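Local coordinates for protein L-fuculose phosphate aldolase (Streptococcus pneumoniae, PDB 4C24) that is a four-chain member of the class II aldolase and adducin family that binds a zinc ion through histidines, at residues A[85-90]-A[94-99]; A[153-156]-A[162-165]; A[31-36]-A[44-49]; A[10-15]-A[167-172]. All blocks are in the same frame, centred on the assembly; numbering follows the deposited sequence. Where two conformers were deposited one is given.

Interaction 1 of 4, residues A[85-90]-A[94-99]; sequences IQYQTR and DAIIHA. With ZN (zinc ion), chain B.
Helix 85-89 and strand 95-99 run nearly antiparallel, 148° apart, with their axes 9.9 Å from each other. Three residues link them, and the Tyr87 ring lies against the start of the strand. Its CA lies 7.0 Å from CA of Asp94. The main side-chain contact is a CH-pi one. Ile96 CD1 sits over one face of the Tyr87 ring, 3.8 Å from its centroid and displaced toward the rim. Ile96 has CG1 anti to its own carbonyl carbon (chi1 -65°), and the extended chain carries CD1 onto the ring. The same methyl meets Gln86 CB at 3.5 Å, so it is wedged between two successive helix residues. Ala95 N lies at the ring edge, near the ring plane. Tyr87 OH is 3.2 Å from Ile96 N, but the angle is too poor for a hydrogen bond. The hydroxyl is bonded instead to Ser34 OG. Two residues after Ile96, His98 NE2 binds the zinc ion at 2.0 Å, together with His100, His160 and a water. Strand 95-99 lies between strands 32-37 and 161-166. Helix 80-89 covers the sheet on the Ile96 side, and helix 169-192 packs against Ile97 on the other.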
loop_
_atom_site.group_PDB
_atom_site.type_symbol
_atom_site.label_atom_id
_atom_site.label_comp_id
_atom_site.label_asym_id
_atom_site.label_seq_id
_atom_site.Cartn_x
_atom_site.Cartn_y
_atom_site.Cartn_z
ATOM N N ILE A 85 25.709 -20.984 8.143
ATOM C CA ILE A 85 26.455 -20.687 9.366
ATOM C C ILE A 85 25.531 -20.563 10.587
ATOM O O ILE A 85 25.925 -20.864 11.717
ATOM C CB ILE A 85 27.337 -19.437 9.183
ATOM C CG1 ILE A 85 28.444 -19.422 10.233
ATOM C CG2 ILE A 85 26.515 -18.148 9.153
ATOM C CD1 ILE A 85 29.384 -18.243 10.071
ATOM N N GLN A 86 24.280 -20.149 10.362
ATOM C CA GLN A 86 23.323 -20.160 11.441
ATOM C C GLN A 86 23.088 -21.580 11.916
ATOM O O GLN A 86 23.104 -21.856 13.092
ATOM C CB GLN A 86 22.011 -19.493 11.039
ATOM C CG GLN A 86 22.157 -18.059 10.542
ATOM C CD GLN A 86 22.306 -17.045 11.680
ATOM O OE1 GLN A 86 22.053 -17.352 12.848
ATOM N NE2 GLN A 86 22.630 -15.807 11.318
ATOM N N TYR A 87 22.835 -22.496 10.972
ATOM C CA TYR A 87 22.571 -23.849 11.389
ATOM C C TYR A 87 23.766 -24.514 12.074
ATOM O O TYR A 87 23.597 -25.355 12.953
ATOM C CB TYR A 87 22.154 -24.672 10.189
ATOM C CG TYR A 87 20.891 -24.206 9.534
ATOM C CD1 TYR A 87 19.748 -23.966 10.277
ATOM C CD2 TYR A 87 20.859 -23.956 8.153
ATOM C CE1 TYR A 87 18.566 -23.562 9.664
ATOM C CE2 TYR A 87 19.687 -23.535 7.522
ATOM C CZ TYR A 87 18.540 -23.357 8.270
ATOM O OH TYR A 87 17.375 -22.944 7.657
ATOM N N GLN A 88 24.975 -24.122 11.668
ATOM C CA GLN A 88 26.217 -24.601 12.261
ATOM C C GLN A 88 26.413 -24.131 13.683
ATOM O O GLN A 88 27.118 -24.781 14.430
ATOM C CB GLN A 88 27.411 -24.095 11.460
ATOM C CG GLN A 88 27.573 -24.743 10.095
ATOM C CD GLN A 88 28.656 -24.093 9.267
ATOM O OE1 GLN A 88 29.211 -23.065 9.668
ATOM N NE2 GLN A 88 28.967 -24.669 8.119
ATOM N N THR A 89 25.819 -22.992 14.039
ATOM C CA THR A 89 26.167 -22.341 15.310
ATOM C C THR A 89 25.005 -22.263 16.300
ATOM O O THR A 89 25.201 -21.891 17.467
ATOM C CB THR A 89 26.727 -20.908 15.064
ATOM O OG1 THR A 89 25.759 -20.119 14.374
ATOM C CG2 THR A 89 28.016 -20.942 14.254
ATOM N N ARG A 90 23.799 -22.601 15.832
ATOM C CA ARG A 90 22.579 -22.512 16.617
ATOM C C ARG A 90 21.765 -23.777 16.459
ATOM O O ARG A 90 21.486 -24.171 15.333
ATOM C CB ARG A 90 21.724 -21.369 16.093
ATOM C CG ARG A 90 22.482 -20.073 16.048
ATOM C CD ARG A 90 21.540 -18.931 15.920
ATOM N NE ARG A 90 20.437 -18.902 16.882
ATOM C CZ ARG A 90 19.903 -17.746 17.266
ATOM N NH1 ARG A 90 20.442 -16.624 16.813
ATOM N NH2 ARG A 90 18.875 -17.704 18.091
ATOM N N ASP A 94 15.769 -24.056 12.788
ATOM C CA ASP A 94 15.725 -25.096 11.744
ATOM C C ASP A 94 15.181 -24.590 10.404
ATOM O O ASP A 94 15.047 -25.358 9.435
ATOM C CB ASP A 94 14.925 -26.328 12.200
ATOM C CG ASP A 94 15.616 -27.129 13.303
ATOM O OD1 ASP A 94 16.812 -26.911 13.572
ATOM O OD2 ASP A 94 14.961 -28.009 13.903
ATOM N N ALA A 95 14.819 -23.314 10.338
ATOM C CA ALA A 95 14.344 -22.736 9.098
ATOM C C ALA A 95 14.687 -21.266 9.108
ATOM O O ALA A 95 14.591 -20.635 10.163
ATOM C CB ALA A 95 12.847 -22.925 8.949
ATOM N N ILE A 96 15.052 -20.739 7.945
ATOM C CA ILE A 96 15.516 -19.353 7.833
ATOM C C ILE A 96 14.922 -18.714 6.603
ATOM O O ILE A 96 14.858 -19.336 5.507
ATOM C CB ILE A 96 17.050 -19.309 7.736
ATOM C CG1 ILE A 96 17.634 -19.813 9.043
ATOM C CG2 ILE A 96 17.567 -17.887 7.457
ATOM C CD1 ILE A 96 19.139 -20.013 9.052
ATOM N N ILE A 97 14.506 -17.457 6.744
ATOM C CA ILE A 97 14.061 -16.690 5.617
ATOM C C ILE A 97 14.849 -15.414 5.560
ATOM O O ILE A 97 15.011 -14.742 6.610
ATOM C CB ILE A 97 12.557 -16.361 5.707
ATOM C CG1 ILE A 97 11.730 -17.676 5.681
ATOM C CG2 ILE A 97 12.158 -15.408 4.584
ATOM C CD1 ILE A 97 10.240 -17.459 5.856
ATOM N N HIS A 98 15.367 -15.104 4.376
ATOM C CA HIS A 98 15.986 -13.793 4.109
ATOM C C HIS A 98 15.127 -13.059 3.096
ATOM O O HIS A 98 14.698 -13.622 2.057
ATOM C CB HIS A 98 17.410 -13.973 3.610
ATOM C CG HIS A 98 17.994 -12.755 2.949
ATOM N ND1 HIS A 98 18.247 -11.588 3.639
ATOM C CD2 HIS A 98 18.374 -12.525 1.668
ATOM C CE1 HIS A 98 18.750 -10.693 2.807
ATOM N NE2 HIS A 98 18.862 -11.237 1.606
ATOM N N ALA A 99 14.841 -11.792 3.380
ATOM C CA ALA A 99 13.997 -11.013 2.522
ATOM C C ALA A 99 14.457 -9.577 2.458
ATOM O O ALA A 99 15.107 -9.121 3.392
ATOM C CB ALA A 99 12.554 -11.078 2.996
HETATM ZN ZN ZN B . 19.510 -10.283 -0.011
HETATM O O HOH W 1 20.893 -11.264 -1.230
#

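Interaction 2 of 4, residues A[153-156]-A[162-165]; sequences RAVL and ILAG
Strands 154-157 and 161-166 form a beta hairpin within the mixed central sheet. Between Ala154-Leu156 and Ile162-Leu163-Ala164 the strands are antiparallel, with axes 4.7 Å apart. Val155 and Leu163 make the hydrogen-bonded pair. Val155 N donates to Leu163 O at 2.8 Å, and Leu163 N returns a bond to Val155 O at 2.9 Å. Both donors lie nearly along the C=O axis of their acceptors. A third bond runs from Gly165 N to Arg153 O, with the donor tilted 29° from the carbonyl plane. Ala154 with Ala164 and Leu156 with Ile162 are non-hydrogen-bonded pairs. In the first, the two CA atoms are 4.1 Å apart, and Ala154 CA makes a CA-H...O contact with Leu163 O.

The side chains alternate between the two faces. On one, Val155 and Leu163 lie side by side and point the same way. Val155 CG1 sits between its backbone N and carbonyl carbon (chi1 66°), which sets it 3.8 Å from Leu163 CB. On the other face, the two alanine methyls meet, and Leu156 CD2 reaches Ile162 CG1 at 4.1 Å. At the open end of the hairpin, the aliphatic part of Arg153 passes Gly165 O, with CB 3.4 Å from that oxygen. Its NH2 bonds to Asp92 O.

The hairpin is thus held by main-chain bonds and apolar side chains. Ile162 O also accepts from His98 ND1, which, with the zinc bond, probably helps hold the ring's rotation. This places the hairpin in the second shell of the metal.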
loop_
_atom_site.group_PDB
_atom_site.type_symbol
_atom_site.label_atom_id
_atom_site.label_comp_id
_atom_site.label_asym_id
_atom_site.label_seq_id
_atom_site.Cartn_x
_atom_site.Cartn_y
_atom_site.Cartn_z
ATOM N N ARG A 153 15.991 -13.991 17.117
ATOM C CA ARG A 153 15.481 -14.761 15.982
ATOM C C ARG A 153 15.364 -13.932 14.705
ATOM O O ARG A 153 14.851 -14.409 13.689
ATOM C CB ARG A 153 14.146 -15.411 16.342
ATOM C CG ARG A 153 14.306 -16.621 17.251
ATOM C CD ARG A 153 13.024 -17.420 17.380
ATOM N NE ARG A 153 13.338 -18.842 17.482
ATOM C CZ ARG A 153 12.437 -19.813 17.440
ATOM N NH1 ARG A 153 11.145 -19.526 17.309
ATOM N NH2 ARG A 153 12.832 -21.078 17.525
ATOM N N ALA A 154 15.848 -12.685 14.719
ATOM C CA ALA A 154 15.923 -11.902 13.503
ATOM C C ALA A 154 17.071 -10.936 13.623
ATOM O O ALA A 154 17.491 -10.632 14.738
ATOM C CB ALA A 154 14.627 -11.157 13.246
ATOM N N VAL A 155 17.541 -10.474 12.477
ATOM C CA VAL A 155 18.627 -9.491 12.411
ATOM C C VAL A 155 18.469 -8.666 11.150
ATOM O O VAL A 155 18.041 -9.179 10.114
ATOM C CB VAL A 155 20.022 -10.158 12.483
ATOM C CG1 VAL A 155 20.316 -11.016 11.272
ATOM C CG2 VAL A 155 21.132 -9.135 12.626
ATOM N N LEU A 156 18.739 -7.365 11.223
ATOM C CA LEU A 156 18.800 -6.535 10.041
ATOM C C LEU A 156 20.202 -6.582 9.399
ATOM O O LEU A 156 21.231 -6.585 10.089
ATOM C CB LEU A 156 18.397 -5.088 10.379
ATOM C CG LEU A 156 17.091 -4.872 11.142
ATOM C CD1 LEU A 156 16.850 -3.401 11.431
ATOM C CD2 LEU A 156 15.941 -5.515 10.367
ATOM N N ILE A 162 16.642 -8.270 5.791
ATOM C CA ILE A 162 16.394 -8.908 7.049
ATOM C C ILE A 162 16.684 -10.396 6.908
ATOM O O ILE A 162 16.564 -10.960 5.812
ATOM C CB ILE A 162 14.922 -8.688 7.491
ATOM C CG1 ILE A 162 14.659 -9.150 8.921
ATOM C CG2 ILE A 162 13.950 -9.384 6.534
ATOM C CD1 ILE A 162 13.282 -8.800 9.439
ATOM N N LEU A 163 17.072 -11.002 8.010
ATOM C CA LEU A 163 17.224 -12.432 8.155
ATOM C C LEU A 163 16.459 -12.852 9.397
ATOM O O LEU A 163 16.588 -12.238 10.461
ATOM C CB LEU A 163 18.699 -12.819 8.294
ATOM C CG LEU A 163 19.097 -14.298 8.233
ATOM C CD1 LEU A 163 19.035 -14.741 6.776
ATOM C CD2 LEU A 163 20.515 -14.548 8.764
ATOM N N ALA A 164 15.641 -13.904 9.285
ATOM C CA ALA A 164 14.941 -14.431 10.445
ATOM C C ALA A 164 15.039 -15.944 10.478
ATOM O O ALA A 164 15.133 -16.572 9.433
ATOM C CB ALA A 164 13.479 -14.006 10.442
ATOM N N GLY A 165 14.988 -16.504 11.676
ATOM C CA GLY A 165 15.043 -17.950 11.844
ATOM C C GLY A 165 14.101 -18.439 12.908
ATOM O O GLY A 165 13.774 -17.724 13.864
#

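Interaction 3 of 4, residues A[31-36]-A[44-49]; sequences GNLSVF and AITPSG. With SO4 (sulfate ion), chain E.
Thr46 and Leu33 cross at a slant, with Thr46 CG2 4.1 Å from Leu33 CD1. Thr46 OG1 sits between its own backbone N and carbonyl carbon (chi1 53°). From there it accepts the N-H of Leu33 at 3.1 Å, in place of a backbone oxygen. Thr46 N donates to Leu33 O at 3.0 Å, so one residue closes this end of the pairing with both its main chain and its hydroxyl. Next to it, Ile45 CG1 lies 3.9 Å from Ser34 CB. These two form a non-hydrogen-bonded antiparallel pair. Val35 and Ala44 form the hydrogen-bonded pair. At the Asn32 end of the pairing, a sulfate bridges the two segments. Asn32 ND2 donates to its O4 at 2.9 Å, Ser48 OG hydrogen-bonds O1, and Gly49 N donates to O3 almost straight, at 175°. The sulfate, probably from the crystallisation liquor, is also bonded by Ser77 OG and Ser78 N. His83 bonds both Asn32 OD1 and Ser34 OG, which helps fix the Asn32 amide. The hairpin of strands 32-37 and 42-45 lies beside strand 95-99. Helix 7-22 packs on Leu33, Val35 and Ala44, while helix 80-89 reaches Ser34 through His83 and Tyr87.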
loop_
_atom_site.group_PDB
_atom_site.type_symbol
_atom_site.label_atom_id
_atom_site.label_comp_id
_atom_site.label_asym_id
_atom_site.label_seq_id
_atom_site.Cartn_x
_atom_site.Cartn_y
_atom_site.Cartn_z
ATOM N N GLY A 31 16.039 -12.518 -2.178
ATOM C CA GLY A 31 15.432 -13.225 -1.046
ATOM C C GLY A 31 15.651 -14.719 -1.158
ATOM O O GLY A 31 15.878 -15.238 -2.250
ATOM N N ASN A 32 15.616 -15.410 -0.031
ATOM C CA ASN A 32 15.928 -16.861 -0.046
ATOM C C ASN A 32 15.388 -17.530 1.196
ATOM O O ASN A 32 15.172 -16.899 2.220
ATOM C CB ASN A 32 17.429 -17.175 -0.275
ATOM C CG ASN A 32 18.333 -16.037 0.160
ATOM O OD1 ASN A 32 18.649 -15.924 1.338
ATOM N ND2 ASN A 32 18.742 -15.194 -0.789
ATOM N N LEU A 33 15.142 -18.830 1.097
ATOM C CA LEU A 33 14.610 -19.589 2.208
ATOM C C LEU A 33 15.388 -20.880 2.305
ATOM O O LEU A 33 15.832 -21.441 1.287
ATOM C CB LEU A 33 13.130 -19.965 2.006
ATOM C CG LEU A 33 12.140 -18.834 1.761
ATOM C CD1 LEU A 33 12.162 -18.353 0.305
ATOM C CD2 LEU A 33 10.737 -19.215 2.184
ATOM N N SER A 34 15.486 -21.376 3.526
ATOM C CA SER A 34 16.107 -22.658 3.756
ATOM C C SER A 34 15.485 -23.365 4.941
ATOM O O SER A 34 14.820 -22.756 5.797
ATOM C CB SER A 34 17.601 -22.469 3.996
ATOM O OG SER A 34 17.827 -21.937 5.279
ATOM N N VAL A 35 15.688 -24.688 4.944
ATOM C CA VAL A 35 15.384 -25.508 6.100
ATOM C C VAL A 35 16.568 -26.418 6.360
ATOM O O VAL A 35 17.280 -26.818 5.435
ATOM C CB VAL A 35 14.117 -26.396 5.929
ATOM C CG1 VAL A 35 12.846 -25.584 6.140
ATOM C CG2 VAL A 35 14.134 -27.134 4.591
ATOM N N PHE A 36 16.765 -26.743 7.630
ATOM C CA PHE A 36 17.813 -27.664 8.044
ATOM C C PHE A 36 17.193 -28.884 8.705
ATOM O O PHE A 36 16.401 -28.766 9.637
ATOM C CB PHE A 36 18.774 -26.967 9.018
ATOM C CG PHE A 36 20.060 -27.717 9.231
ATOM C CD1 PHE A 36 21.008 -27.790 8.213
ATOM C CD2 PHE A 36 20.320 -28.354 10.439
ATOM C CE1 PHE A 36 22.197 -28.486 8.397
ATOM C CE2 PHE A 36 21.515 -29.045 10.629
ATOM C CZ PHE A 36 22.439 -29.118 9.604
ATOM N N ALA A 44 18.311 -27.660 2.917
ATOM C CA ALA A 44 17.682 -27.452 1.635
ATOM C C ALA A 44 17.455 -25.955 1.468
ATOM O O ALA A 44 16.931 -25.309 2.371
ATOM C CB ALA A 44 16.362 -28.207 1.567
ATOM N N ILE A 45 17.832 -25.423 0.321
ATOM C CA ILE A 45 17.777 -23.976 0.119
ATOM C C ILE A 45 17.265 -23.636 -1.276
ATOM O O ILE A 45 17.424 -24.411 -2.214
ATOM C CB ILE A 45 19.166 -23.357 0.416
ATOM C CG1 ILE A 45 19.046 -21.836 0.464
ATOM C CG2 ILE A 45 20.213 -23.818 -0.591
ATOM C CD1 ILE A 45 20.213 -21.140 1.154
ATOM N N THR A 46 16.623 -22.492 -1.418
ATOM C CA THR A 46 16.200 -22.016 -2.737
ATOM C C THR A 46 17.372 -21.717 -3.653
ATOM O O THR A 46 18.475 -21.435 -3.176
ATOM C CB THR A 46 15.263 -20.808 -2.587
ATOM O OG1 THR A 46 15.915 -19.821 -1.753
ATOM C CG2 THR A 46 13.974 -21.244 -1.913
ATOM N N PRO A 47 17.166 -21.784 -4.979
ATOM C CA PRO A 47 18.250 -21.578 -5.929
ATOM C C PRO A 47 18.481 -20.100 -6.201
ATOM O O PRO A 47 17.592 -19.282 -5.922
ATOM C CB PRO A 47 17.703 -22.250 -7.193
ATOM C CG PRO A 47 16.246 -21.940 -7.102
ATOM C CD PRO A 47 15.916 -22.184 -5.664
ATOM N N SER A 48 19.627 -19.775 -6.792
ATOM C CA SER A 48 19.954 -18.373 -7.101
ATOM C C SER A 48 19.204 -17.897 -8.332
ATOM O O SER A 48 19.069 -18.646 -9.303
ATOM C CB SER A 48 21.449 -18.203 -7.348
ATOM O OG SER A 48 21.740 -16.848 -7.645
ATOM N N GLY A 49 18.714 -16.660 -8.283
ATOM C CA GLY A 49 18.229 -15.960 -9.469
ATOM C C GLY A 49 17.119 -16.645 -10.233
ATOM O O GLY A 49 17.081 -16.569 -11.469
HETATM S S SO4 E . 19.568 -15.286 -4.503
HETATM O O1 SO4 E . 20.865 -15.783 -5.006
HETATM O O2 SO4 E . 19.835 -14.000 -3.850
HETATM O O3 SO4 E . 18.728 -15.154 -5.710
HETATM O O4 SO4 E . 18.983 -16.211 -3.507
#

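Interaction 4 of 4, residues A[10-15]-A[167-172]; sequences KQELIK and QNLLNA
Glu12 reaches from helix 7-22 toward the start of helix 169-192, and it lies alongside Leu169, the two side chains running in opposite senses. CB is at the margin of the contact, 4.2 Å from Leu169 CD1. CG lies anti to the backbone N (chi1 -166°), which directs the chain across to the other helix. CG makes the closest approach, 3.7 Å from Leu169 CD1. The chain stays extended beyond CG, and CD follows at 4.0 Å from the same methyl. Glu12 OE1 is also 3.8 Å from Leu169 CD1. The carboxylate then reaches two waters. OE1 accepts from one at 2.8 Å, and that water accepts from Leu169 N. OE2 accepts from the other at 2.7 Å, and that water accepts from Leu170 N.

The two oxygens therefore serve two successive N-H groups in the first turn of helix 169-192, each through one water. A negative charge here would probably be favoured by the helix dipole. Asn168 is the N-cap of this helix. Its OD1 accepts from Asn171 N at 3.0 Å, nearly in line with the side-chain C=O.

Beside the carboxylate's stem the contact is apolar. Leu13 CD2 meets Leu169 CD1 at 3.8 Å, and the two side chains cross at about a right angle. Leu169 CD1 thus touches two neighbouring residues of helix 7-22. Both leucines also rest on the central sheet, Leu13 on Leu33 and Leu169 on Val35, Ala95 and Ile97. The contact joins the first helix of the chain to helix 169-192 on the face of strands 32-37 and 95-99 that carries Val35 and Ile97.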
loop_
_atom_site.group_PDB
_atom_site.type_symbol
_atom_site.label_atom_id
_atom_site.label_comp_id
_atom_site.label_asym_id
_atom_site.label_seq_id
_atom_site.Cartn_x
_atom_site.Cartn_y
_atom_site.Cartn_z
ATOM N N LYS A 10 10.962 -29.621 0.414
ATOM C CA LYS A 10 11.148 -28.878 -0.830
ATOM C C LYS A 10 9.893 -28.111 -1.254
ATOM O O LYS A 10 9.945 -26.928 -1.622
ATOM C CB LYS A 10 11.634 -29.804 -1.940
ATOM C CG LYS A 10 13.005 -30.413 -1.672
ATOM C CD LYS A 10 13.419 -31.296 -2.834
ATOM C CE LYS A 10 14.833 -31.821 -2.648
ATOM N NZ LYS A 10 15.246 -32.664 -3.807
ATOM N N GLN A 11 8.756 -28.798 -1.184
ATOM C CA GLN A 11 7.484 -28.193 -1.529
ATOM C C GLN A 11 7.176 -27.036 -0.603
ATOM O O GLN A 11 6.608 -26.023 -1.044
ATOM C CB GLN A 11 6.358 -29.209 -1.417
ATOM C CG GLN A 11 6.416 -30.322 -2.438
ATOM C CD GLN A 11 5.457 -31.440 -2.078
ATOM O OE1 GLN A 11 5.504 -31.978 -0.973
ATOM N NE2 GLN A 11 4.564 -31.771 -2.999
ATOM N N GLU A 12 7.530 -27.208 0.675
ATOM C CA GLU A 12 7.285 -26.182 1.677
ATOM C C GLU A 12 8.114 -24.935 1.408
ATOM O O GLU A 12 7.594 -23.824 1.520
ATOM C CB GLU A 12 7.457 -26.694 3.105
ATOM C CG GLU A 12 6.876 -25.751 4.154
ATOM C CD GLU A 12 6.997 -26.263 5.578
ATOM O OE1 GLU A 12 8.093 -26.724 5.972
ATOM O OE2 GLU A 12 5.990 -26.192 6.311
ATOM N N LEU A 13 9.372 -25.095 1.012
ATOM C CA LEU A 13 10.177 -23.930 0.603
ATOM C C LEU A 13 9.517 -23.152 -0.517
ATOM O O LEU A 13 9.455 -21.942 -0.496
ATOM C CB LEU A 13 11.571 -24.351 0.172
ATOM C CG LEU A 13 12.456 -24.826 1.297
ATOM C CD1 LEU A 13 13.667 -25.510 0.731
ATOM C CD2 LEU A 13 12.914 -23.660 2.163
ATOM N N ILE A 14 8.984 -23.871 -1.498
ATOM C CA ILE A 14 8.290 -23.260 -2.620
ATOM C C ILE A 14 7.047 -22.510 -2.159
ATOM O O ILE A 14 6.812 -21.374 -2.577
ATOM C CB ILE A 14 7.912 -24.335 -3.653
ATOM C CG1 ILE A 14 9.175 -25.039 -4.114
ATOM C CG2 ILE A 14 7.164 -23.727 -4.836
ATOM C CD1 ILE A 14 10.201 -24.082 -4.633
ATOM N N LYS A 15 6.264 -23.145 -1.287
ATOM C CA LYS A 15 5.054 -22.553 -0.738
ATOM C C LYS A 15 5.363 -21.211 -0.063
ATOM O O LYS A 15 4.728 -20.202 -0.381
ATOM C CB LYS A 15 4.417 -23.504 0.269
ATOM C CG LYS A 15 3.157 -22.989 0.942
ATOM C CD LYS A 15 2.762 -23.920 2.081
ATOM C CE LYS A 15 1.863 -23.246 3.110
ATOM N NZ LYS A 15 0.476 -23.048 2.609
ATOM N N GLN A 167 11.946 -22.428 14.373
ATOM C CA GLN A 167 11.864 -23.895 14.394
ATOM C C GLN A 167 11.369 -24.501 13.086
ATOM O O GLN A 167 11.675 -25.661 12.782
ATOM C CB GLN A 167 10.980 -24.357 15.546
ATOM N N ASN A 168 10.578 -23.743 12.339
ATOM C CA ASN A 168 10.051 -24.178 11.047
ATOM C C ASN A 168 9.699 -22.971 10.196
ATOM O O ASN A 168 9.782 -21.826 10.672
ATOM C CB ASN A 168 8.842 -25.110 11.237
ATOM C CG ASN A 168 7.769 -24.505 12.117
ATOM O OD1 ASN A 168 7.474 -23.316 12.032
ATOM N ND2 ASN A 168 7.181 -25.321 12.968
ATOM N N LEU A 169 9.329 -23.210 8.945
ATOM C CA LEU A 169 9.095 -22.124 7.988
ATOM C C LEU A 169 7.880 -21.288 8.324
ATOM O O LEU A 169 7.907 -20.079 8.132
ATOM C CB LEU A 169 8.987 -22.619 6.554
ATOM C CG LEU A 169 10.306 -22.984 5.907
ATOM C CD1 LEU A 169 10.019 -23.783 4.648
ATOM C CD2 LEU A 169 11.158 -21.761 5.557
ATOM N N LEU A 170 6.804 -21.919 8.791
ATOM C CA LEU A 170 5.638 -21.143 9.233
ATOM C C LEU A 170 6.029 -20.079 10.272
ATOM O O LEU A 170 5.664 -18.913 10.118
ATOM C CB LEU A 170 4.530 -22.065 9.766
ATOM C CG LEU A 170 3.187 -21.417 10.132
ATOM C CD1 LEU A 170 2.035 -22.376 9.862
ATOM C CD2 LEU A 170 3.186 -20.989 11.587
ATOM N N ASN A 171 6.784 -20.483 11.290
ATOM C CA ASN A 171 7.218 -19.569 12.348
ATOM C C ASN A 171 8.242 -18.569 11.826
ATOM O O ASN A 171 8.166 -17.385 12.173
ATOM C CB ASN A 171 7.770 -20.313 13.572
ATOM C CG ASN A 171 6.737 -21.190 14.258
ATOM O OD1 ASN A 171 5.569 -21.227 13.878
ATOM N ND2 ASN A 171 7.172 -21.901 15.282
ATOM N N ALA A 172 9.180 -19.013 10.988
ATOM C CA ALA A 172 10.135 -18.069 10.366
ATOM C C ALA A 172 9.391 -17.002 9.557
ATOM O O ALA A 172 9.709 -15.810 9.627
ATOM C CB ALA A 172 11.157 -18.787 9.503
HETATM O O HOH W 2 9.765 -26.012 8.154
HETATM O O HOH W 3 6.329 -24.932 8.693
#

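Overall arrangement
Interactions 1, 2 and 3 share one mixed sheet, in which strand 95-99 lies between strands 32-37 and 161-166. Interaction 1 is the middle one, its centre about 9 Å from that of interaction 2 and about 11 Å from that of interaction 3. Interactions 2 and 3 have centres about 15 Å apart and do not touch. Along the chain the order is 3, 1, 2. Interaction 4 brackets them all, bringing helix 7-22 to the start of helix 169-192. These helices cover one face of the sheet, and helix 80-89 of interaction 1 covers the other. Interaction 1 supplies a zinc ligand, and interactions 2 and 3 lie close to the metal; interaction 4 is packing on the other face.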